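Local coordinates for protein dual specificity phosphatase 28 (Homo sapiens, PDB 5Y15) that hydrolyses a synthetic aryl phosphate in vitro as a dual-specificity phosphatase, yet has almost no detectable activity on phosphotyrosine and even less on phosphothreonine, at residues R53-E58 against L121-N126; V70-Q75 against L87-F92. The protein carries 2 engineered substitutions. All blocks are in the same frame, centred on the assembly; numbering follows the deposited sequence.

Contacts 1 and 2 meet in the same sheet, where strand 119-123 lies beside strand 66-71, and their centres are about 12 Å apart. Val70 of contact 2 joins them: its N is 2.6 Å from Leu121 O and its O is 2.9 Å from Tyr123 N, both probable hydrogen bonds. Along the chain, contact 2 is nested inside the loop that contact 1 closes. Segment 121-126 carries the position inferred to hold the phosphocysteine, engineered here to Ser124, together with a bound phosphate. Contact 2 approaches this site through Val72, whose side chain is about 5 Å from that of Ser124; Val72 O and Ser124 CB are 3.8 Å apart.

Contact 1. Residues R53-E58 against L121-N126; sequences RAAGAE and LVYSKN. Engineered in segment 121-126: Ser124 (natural residue Cys). With PO4 (phosphate ion), chain C.
Ala55 rests its methyl on the ring of Tyr123, in a CH-pi contact over one face. Ala55 CB lies 4.1 Å from the centroid of the Tyr123 ring, 27° off the normal, and is displaced toward the phenol end, where it comes within 3.7 Å of CZ of Tyr123. With CG of Tyr123 set between the backbone N and carbonyl carbon (chi1 73°), a face of the ring is brought against the Ala55 methyl. Its hydroxyl is hydrogen-bonded to Pro77 O, which gives the polar tip of this buried side chain a partner.

The remaining contact is apolar. Ala54 CB faces the branched end of Leu121, 4.0 Å from CD1, and also approaches Tyr123 CB at 4.2 Å. Small methyls suit this turn because they let the backbone settle close over a leucine and a large ring; no hydrogen bond crosses between the segments.

Segment 121-126 runs from a central strand into the phosphate-binding P-loop of protein-tyrosine phosphatases, whose CX5R signature spans Ser124, the engineered replacement for the cysteine, to Arg130.

Past the strand, Asn126 binds the phosphate ion, which probably came from the crystallisation liquor. Asn126 N donates to phosphate O4 at 2.7 Å, nearly straight at 164°, while Asn126 ND2 makes a weak bond to phosphate O2 at 3.5 Å. The backbone N atoms of Arg128, Ser129 and Arg130 also donate to this ion.

Contact 2. Residues V70-Q75 against L87-F92; sequences VNVSRQ and LRVPVF
Asn71 joins the two strands in parallel register through its backbone: its N donates to Leu87 O, and its O accepts from Val89 N, each at 2.8 Å. Beyond this ladder the chains stay close, and Ser73 CA makes a CA-H...O contact with Val91 O.

Among the polar side chains, Arg88 runs beside Asn71. A bend at chi3 (-49°) swings its guanidinium over to Ser73, where Arg88 NH1 donates to Ser73 O at 3.1 Å; that oxygen lies near the guanidinium plane, although NH1 stands above the carbonyl plane. Arg88 NH2 and Asn71 ND2 both donate to Gln76 O, so arginine and amide share an acceptor. Asn71 OD1 accepts from Ser73 OG at 2.8 Å, which helps fix which way round the amide sits.

Arg74 suits the far end because a long aliphatic chain carries a flat guanidinium. Its chain is extended from CG to NE and passes over the Phe92 ring, with Arg74 CD 3.6 Å from the centroid of the Phe92 ring in a CH-pi contact. Pro90 O sits over one face of its guanidinium, and NE forms a salt bridge with Glu97.

The apolar contacts belong to the valines: Val70 CG1 meets Val89 CG2 at 4.1 Å, and Val72 CG1 meets Val91 CG2 at 3.9 Å. Compact, beta-branched valine suits chain packed against helices, as at Val70, Val72 and Val89; Val91 instead lies against the loop residues Glu97 and Leu99. Helix 100-115 packs on Val70 and Val89, helix 130-142 touches Val72, strand 119-123 flanks strand 66-71, and strand 85-88 continues the sheet antiparallel into a strand of the second subunit.

Contact 1. Residues R53-E58 against L121-N126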
ATOM      1  N   ARG A  53     -14.643  10.425  -8.463  1.00 37.78           N
ATOM      2  CA  ARG A  53     -15.645  10.727  -7.456  1.00 43.04           C
ATOM      3  C   ARG A  53     -15.612   9.756  -6.283  1.00 50.96           C
ATOM      4  O   ARG A  53     -16.106  10.102  -5.204  1.00 48.08           O
ATOM      5  CB  ARG A  53     -17.018  10.724  -8.130  1.00 51.69           C
ATOM      6  CG  ARG A  53     -16.976  11.507  -9.459  1.00 64.98           C
ATOM      7  CD  ARG A  53     -16.898  13.009  -9.196  1.00 45.98           C
ATOM      8  NE  ARG A  53     -16.824  13.848 -10.399  1.00 60.31           N
ATOM      9  CZ  ARG A  53     -17.782  14.677 -10.822  1.00 62.50           C
ATOM     10  NH1 ARG A  53     -18.920  14.790 -10.150  1.00 60.56           N
ATOM     11  NH2 ARG A  53     -17.600  15.412 -11.917  1.00 54.13           N
ATOM     12  N   ALA A  54     -14.973   8.587  -6.448  1.00 60.62           N
ATOM     13  CA  ALA A  54     -15.012   7.542  -5.424  1.00 51.85           C
ATOM     14  C   ALA A  54     -14.361   7.983  -4.118  1.00 63.74           C
ATOM     15  O   ALA A  54     -14.929   7.791  -3.037  1.00 69.66           O
ATOM     16  CB  ALA A  54     -14.334   6.273  -5.936  1.00 58.85           C
ATOM     17  N   ALA A  55     -13.165   8.579  -4.190  1.00 68.13           N
ATOM     18  CA  ALA A  55     -12.471   8.935  -2.958  1.00 60.90           C
ATOM     19  C   ALA A  55     -13.205  10.022  -2.189  1.00 80.76           C
ATOM     20  O   ALA A  55     -12.980  10.165  -0.980  1.00 77.48           O
ATOM     21  CB  ALA A  55     -11.039   9.367  -3.262  1.00 61.75           C
ATOM     22  N   GLY A  56     -14.090  10.767  -2.859  1.00 84.83           N
ATOM     23  CA  GLY A  56     -14.923  11.810  -2.303  1.00 69.97           C
ATOM     24  C   GLY A  56     -16.289  11.353  -1.833  1.00 69.07           C
ATOM     25  O   GLY A  56     -17.136  12.197  -1.523  1.00 72.76           O
ATOM     26  N   ALA A  57     -16.556  10.052  -1.824  1.00 68.64           N
ATOM     27  CA  ALA A  57     -17.788   9.493  -1.250  1.00 67.41           C
ATOM     28  C   ALA A  57     -17.527   8.847   0.109  1.00 64.37           C
ATOM     29  O   ALA A  57     -17.851   7.678   0.319  1.00 68.09           O
ATOM     30  CB  ALA A  57     -18.422   8.496  -2.217  1.00 59.48           C
ATOM     31  N   GLU A  58     -16.943   9.604   1.045  1.00 68.15           N
ATOM     32  CA  GLU A  58     -16.476   9.097   2.338  1.00 68.23           C
ATOM     33  C   GLU A  58     -17.467   8.207   3.088  1.00 71.73           C
ATOM     34  O   GLU A  58     -17.056   7.245   3.755  1.00 61.67           O
ATOM     35  CB  GLU A  58     -16.088  10.270   3.251  1.00 73.82           C
ATOM     36  CG  GLU A  58     -14.818  11.024   2.832  1.00 73.75           C
ATOM     37  CD  GLU A  58     -15.040  12.042   1.715  1.00 89.42           C
ATOM     38  OE1 GLU A  58     -14.270  13.035   1.639  1.00 83.34           O
ATOM     39  OE2 GLU A  58     -15.998  11.852   0.940  1.00 83.10           O
ATOM     40  N   LEU A 121     -10.881  -0.194  -2.016  1.00 39.31           N
ATOM     41  CA  LEU A 121     -11.384   0.626  -3.098  1.00 35.11           C
ATOM     42  C   LEU A 121     -10.187   0.883  -3.999  1.00 32.98           C
ATOM     43  O   LEU A 121      -9.160   1.385  -3.537  1.00 38.29           O
ATOM     44  CB  LEU A 121     -11.975   1.942  -2.578  1.00 33.04           C
ATOM     45  CG  LEU A 121     -11.984   3.018  -3.649  1.00 42.36           C
ATOM     46  CD1 LEU A 121     -13.065   2.695  -4.677  1.00 38.97           C
ATOM     47  CD2 LEU A 121     -12.114   4.449  -3.080  1.00 51.76           C
ATOM     48  N   VAL A 122     -10.294   0.481  -5.256  1.00 29.48           N
ATOM     49  CA  VAL A 122      -9.293   0.756  -6.278  1.00 26.81           C
ATOM     50  C   VAL A 122      -9.896   1.833  -7.159  1.00 36.85           C
ATOM     51  O   VAL A 122     -11.000   1.651  -7.686  1.00 32.56           O
ATOM     52  CB  VAL A 122      -8.964  -0.489  -7.117  1.00 29.62           C
ATOM     53  CG1 VAL A 122      -7.932  -0.180  -8.164  1.00 26.96           C
ATOM     54  CG2 VAL A 122      -8.483  -1.650  -6.239  1.00 30.23           C
ATOM     55  N   TYR A 123      -9.198   2.956  -7.328  1.00 39.74           N
ATOM     56  CA  TYR A 123      -9.782   4.006  -8.144  1.00 37.83           C
ATOM     57  C   TYR A 123      -8.739   4.708  -8.995  1.00 37.13           C
ATOM     58  O   TYR A 123      -7.558   4.778  -8.652  1.00 31.11           O
ATOM     59  CB  TYR A 123     -10.541   5.014  -7.293  1.00 43.59           C
ATOM     60  CG  TYR A 123      -9.703   5.952  -6.467  1.00 48.14           C
ATOM     61  CD1 TYR A 123      -9.254   5.581  -5.211  1.00 44.64           C
ATOM     62  CD2 TYR A 123      -9.410   7.236  -6.922  1.00 41.28           C
ATOM     63  CE1 TYR A 123      -8.498   6.441  -4.441  1.00 41.80           C
ATOM     64  CE2 TYR A 123      -8.666   8.109  -6.160  1.00 53.06           C
ATOM     65  CZ  TYR A 123      -8.211   7.707  -4.914  1.00 54.29           C
ATOM     66  OH  TYR A 123      -7.465   8.573  -4.136  1.00 51.24           O
ATOM     67  N   SER A 124      -9.210   5.224 -10.119  1.00 37.02           N
ATOM     68  CA  SER A 124      -8.410   6.030 -11.019  1.00 38.07           C
ATOM     69  C   SER A 124      -9.296   7.192 -11.429  1.00 37.22           C
ATOM     70  O   SER A 124     -10.442   7.301 -10.982  1.00 39.62           O
ATOM     71  CB  SER A 124      -7.902   5.221 -12.223  1.00 30.43           C
ATOM     72  OG  SER A 124      -8.984   4.724 -12.995  1.00 33.73           O
ATOM     73  N   LYS A 125      -8.750   8.114 -12.213  1.00 41.63           N
ATOM     74  CA  LYS A 125      -9.530   9.298 -12.566  1.00 45.78           C
ATOM     75  C   LYS A 125     -10.858   8.909 -13.210  1.00 41.12           C
ATOM     76  O   LYS A 125     -11.936   9.177 -12.664  1.00 33.71           O
ATOM     77  CB  LYS A 125      -8.722  10.206 -13.484  1.00 36.24           C
ATOM     78  CG  LYS A 125      -9.383  11.551 -13.775  1.00 35.26           C
ATOM     79  CD  LYS A 125      -8.564  12.259 -14.841  1.00 41.72           C
ATOM     80  CE  LYS A 125      -9.406  13.212 -15.651  1.00 41.42           C
ATOM     81  NZ  LYS A 125      -8.562  13.770 -16.726  1.00 60.75           N
ATOM     82  N   ASN A 126     -10.786   8.240 -14.358  1.00 35.38           N
ATOM     83  CA  ASN A 126     -11.974   7.855 -15.110  1.00 39.79           C
ATOM     84  C   ASN A 126     -12.623   6.564 -14.604  1.00 43.87           C
ATOM     85  O   ASN A 126     -13.759   6.265 -14.990  1.00 46.79           O
ATOM     86  CB  ASN A 126     -11.627   7.767 -16.598  1.00 39.04           C
ATOM     87  CG  ASN A 126     -11.140   9.119 -17.164  1.00 50.78           C
ATOM     88  OD1 ASN A 126     -11.646  10.163 -16.774  1.00 45.77           O
ATOM     89  ND2 ASN A 126     -10.170   9.092 -18.076  1.00 42.18           N
TER
HETATM   90  P   PO4 C 201      -8.312   5.871 -15.879  1.00 39.09           P
HETATM   91  O1  PO4 C 201      -9.354   4.965 -15.236  1.00 34.27           O
HETATM   92  O2  PO4 C 201      -8.606   6.067 -17.353  1.00 31.60           O
HETATM   93  O3  PO4 C 201      -6.984   5.180 -15.797  1.00 34.24           O
HETATM   94  O4  PO4 C 201      -8.404   7.172 -15.096  1.00 34.49           O

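Contact 2. Residues V70-Q75 against L87-F92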
ATOM      1  N   VAL A  70      -6.766   2.303  -2.987  1.00 30.34           N
ATOM      2  CA  VAL A  70      -5.655   2.162  -3.914  1.00 29.46           C
ATOM      3  C   VAL A  70      -5.858   3.219  -4.978  1.00 34.12           C
ATOM      4  O   VAL A  70      -6.750   3.088  -5.829  1.00 28.00           O
ATOM      5  CB  VAL A  70      -5.572   0.760  -4.533  1.00 31.35           C
ATOM      6  CG1 VAL A  70      -4.341   0.657  -5.462  1.00 20.72           C
ATOM      7  CG2 VAL A  70      -5.534  -0.329  -3.438  1.00 26.28           C
ATOM      8  N   ASN A  71      -5.015   4.248  -4.941  1.00 29.83           N
ATOM      9  CA  ASN A  71      -5.091   5.407  -5.834  1.00 26.61           C
ATOM     10  C   ASN A  71      -4.113   5.114  -6.955  1.00 28.71           C
ATOM     11  O   ASN A  71      -2.905   5.238  -6.773  1.00 39.26           O
ATOM     12  CB  ASN A  71      -4.731   6.666  -5.045  1.00 34.93           C
ATOM     13  CG  ASN A  71      -4.815   7.978  -5.859  1.00 36.61           C
ATOM     14  OD1 ASN A  71      -4.920   7.996  -7.089  1.00 36.73           O
ATOM     15  ND2 ASN A  71      -4.730   9.086  -5.144  1.00 38.05           N
ATOM     16  N   VAL A  72      -4.619   4.673  -8.104  1.00 26.35           N
ATOM     17  CA  VAL A  72      -3.743   4.313  -9.236  1.00 24.94           C
ATOM     18  C   VAL A  72      -3.625   5.553 -10.111  1.00 37.68           C
ATOM     19  O   VAL A  72      -4.281   5.705 -11.151  1.00 27.67           O
ATOM     20  CB  VAL A  72      -4.273   3.097 -10.002  1.00 28.13           C
ATOM     21  CG1 VAL A  72      -3.148   2.467 -10.840  1.00 24.78           C
ATOM     22  CG2 VAL A  72      -4.909   2.069  -9.032  1.00 22.75           C
ATOM     23  N   SER A  73      -2.717   6.452  -9.725  1.00 32.57           N
ATOM     24  CA  SER A  73      -2.475   7.659 -10.507  1.00 31.80           C
ATOM     25  C   SER A  73      -1.298   8.406  -9.919  1.00 31.37           C
ATOM     26  O   SER A  73      -0.916   8.198  -8.769  1.00 35.37           O
ATOM     27  CB  SER A  73      -3.679   8.598 -10.511  1.00 25.48           C
ATOM     28  OG  SER A  73      -3.723   9.245  -9.262  1.00 25.31           O
ATOM     29  N   ARG A  74      -0.797   9.365 -10.691  1.00 34.73           N
ATOM     30  CA  ARG A  74       0.275  10.202 -10.188  1.00 38.54           C
ATOM     31  C   ARG A  74      -0.249  11.478  -9.578  1.00 36.18           C
ATOM     32  O   ARG A  74       0.371  11.993  -8.645  1.00 39.56           O
ATOM     33  CB  ARG A  74       1.244  10.550 -11.317  1.00 37.15           C
ATOM     34  CG  ARG A  74       1.945   9.348 -11.896  1.00 31.73           C
ATOM     35  CD  ARG A  74       2.949   9.801 -12.921  1.00 43.16           C
ATOM     36  NE  ARG A  74       3.645   8.696 -13.566  1.00 35.71           N
ATOM     37  CZ  ARG A  74       4.878   8.322 -13.249  1.00 45.15           C
ATOM     38  NH1 ARG A  74       5.523   8.959 -12.279  1.00 53.91           N
ATOM     39  NH2 ARG A  74       5.462   7.315 -13.885  1.00 39.12           N
ATOM     40  N   GLN A  75      -1.443  11.925  -9.983  1.00 41.74           N
ATOM     41  CA  GLN A  75      -1.891  13.261  -9.626  1.00 41.55           C
ATOM     42  C   GLN A  75      -3.291  13.297  -9.060  1.00 46.43           C
ATOM     43  O   GLN A  75      -3.751  14.392  -8.733  1.00 36.37           O
ATOM     44  CB  GLN A  75      -1.910  14.182 -10.865  1.00 45.66           C
ATOM     45  CG  GLN A  75      -0.637  14.290 -11.677  1.00 38.88           C
ATOM     46  CD  GLN A  75       0.548  14.723 -10.864  1.00 53.31           C
ATOM     47  OE1 GLN A  75       0.399  15.309  -9.787  1.00 51.30           O
ATOM     48  NE2 GLN A  75       1.746  14.455 -11.379  1.00 47.26           N
ATOM     49  N   LEU A  87      -2.773   3.678  -0.576  1.00 35.23           N
ATOM     50  CA  LEU A  87      -1.614   3.272  -1.357  1.00 34.30           C
ATOM     51  C   LEU A  87      -1.712   3.951  -2.712  1.00 34.81           C
ATOM     52  O   LEU A  87      -2.677   3.715  -3.450  1.00 32.38           O
ATOM     53  CB  LEU A  87      -1.566   1.744  -1.508  1.00 29.94           C
ATOM     54  CG  LEU A  87      -0.561   1.203  -2.530  1.00 27.29           C
ATOM     55  CD1 LEU A  87       0.848   1.468  -2.077  1.00 24.01           C
ATOM     56  CD2 LEU A  87      -0.774  -0.304  -2.721  1.00 32.69           C
ATOM     57  N   ARG A  88      -0.719   4.777  -3.050  1.00 26.07           N
ATOM     58  CA  ARG A  88      -0.685   5.415  -4.354  1.00 22.89           C
ATOM     59  C   ARG A  88       0.218   4.590  -5.247  1.00 22.00           C
ATOM     60  O   ARG A  88       1.353   4.280  -4.868  1.00 26.05           O
ATOM     61  CB  ARG A  88      -0.161   6.863  -4.290  1.00 34.94           C
ATOM     62  CG  ARG A  88       0.117   7.459  -5.698  1.00 24.39           C
ATOM     63  CD  ARG A  88       0.553   8.964  -5.703  1.00 25.37           C
ATOM     64  NE  ARG A  88      -0.305   9.817  -4.898  1.00 30.48           N
ATOM     65  CZ  ARG A  88      -1.380  10.439  -5.376  1.00 34.14           C
ATOM     66  NH1 ARG A  88      -1.725  10.277  -6.655  1.00 25.41           N
ATOM     67  NH2 ARG A  88      -2.114  11.201  -4.577  1.00 28.52           N
ATOM     68  N   VAL A  89      -0.295   4.227  -6.418  1.00 26.07           N
ATOM     69  CA  VAL A  89       0.448   3.520  -7.454  1.00 26.76           C
ATOM     70  C   VAL A  89       0.681   4.519  -8.573  1.00 31.65           C
ATOM     71  O   VAL A  89      -0.232   4.783  -9.362  1.00 30.63           O
ATOM     72  CB  VAL A  89      -0.326   2.271  -7.906  1.00 32.17           C
ATOM     73  CG1 VAL A  89       0.391   1.509  -9.022  1.00 23.91           C
ATOM     74  CG2 VAL A  89      -0.511   1.383  -6.720  1.00 23.06           C
ATOM     75  N   PRO A  90       1.869   5.109  -8.654  1.00 35.28           N
ATOM     76  CA  PRO A  90       2.070   6.297  -9.497  1.00 33.19           C
ATOM     77  C   PRO A  90       2.272   5.998 -10.964  1.00 37.49           C
ATOM     78  O   PRO A  90       3.406   5.763 -11.399  1.00 40.09           O
ATOM     79  CB  PRO A  90       3.327   6.946  -8.901  1.00 30.49           C
ATOM     80  CG  PRO A  90       4.015   5.898  -8.127  1.00 33.90           C
ATOM     81  CD  PRO A  90       3.109   4.678  -7.995  1.00 37.86           C
ATOM     82  N   VAL A  91       1.189   5.970 -11.733  1.00 31.22           N
ATOM     83  CA  VAL A  91       1.283   5.802 -13.175  1.00 28.18           C
ATOM     84  C   VAL A  91       0.261   6.715 -13.820  1.00 35.79           C
ATOM     85  O   VAL A  91      -0.807   6.982 -13.261  1.00 33.08           O
ATOM     86  CB  VAL A  91       1.055   4.333 -13.656  1.00 42.31           C
ATOM     87  CG1 VAL A  91       2.171   3.419 -13.222  1.00 34.73           C
ATOM     88  CG2 VAL A  91      -0.306   3.789 -13.157  1.00 23.40           C
ATOM     89  N   PHE A  92       0.616   7.226 -14.996  1.00 41.40           N
ATOM     90  CA  PHE A  92      -0.385   7.875 -15.818  1.00 41.24           C
ATOM     91  C   PHE A  92      -1.135   6.791 -16.580  1.00 41.28           C
ATOM     92  O   PHE A  92      -0.660   5.664 -16.747  1.00 34.90           O
ATOM     93  CB  PHE A  92       0.233   8.847 -16.844  1.00 40.96           C
ATOM     94  CG  PHE A  92       0.795  10.130 -16.258  1.00 37.88           C
ATOM     95  CD1 PHE A  92      -0.010  11.013 -15.558  1.00 46.95           C
ATOM     96  CD2 PHE A  92       2.118  10.464 -16.464  1.00 38.38           C
ATOM     97  CE1 PHE A  92       0.506  12.196 -15.042  1.00 46.36           C
ATOM     98  CE2 PHE A  92       2.653  11.655 -15.954  1.00 43.96           C
ATOM     99  CZ  PHE A  92       1.841  12.517 -15.239  1.00 46.38           C
TER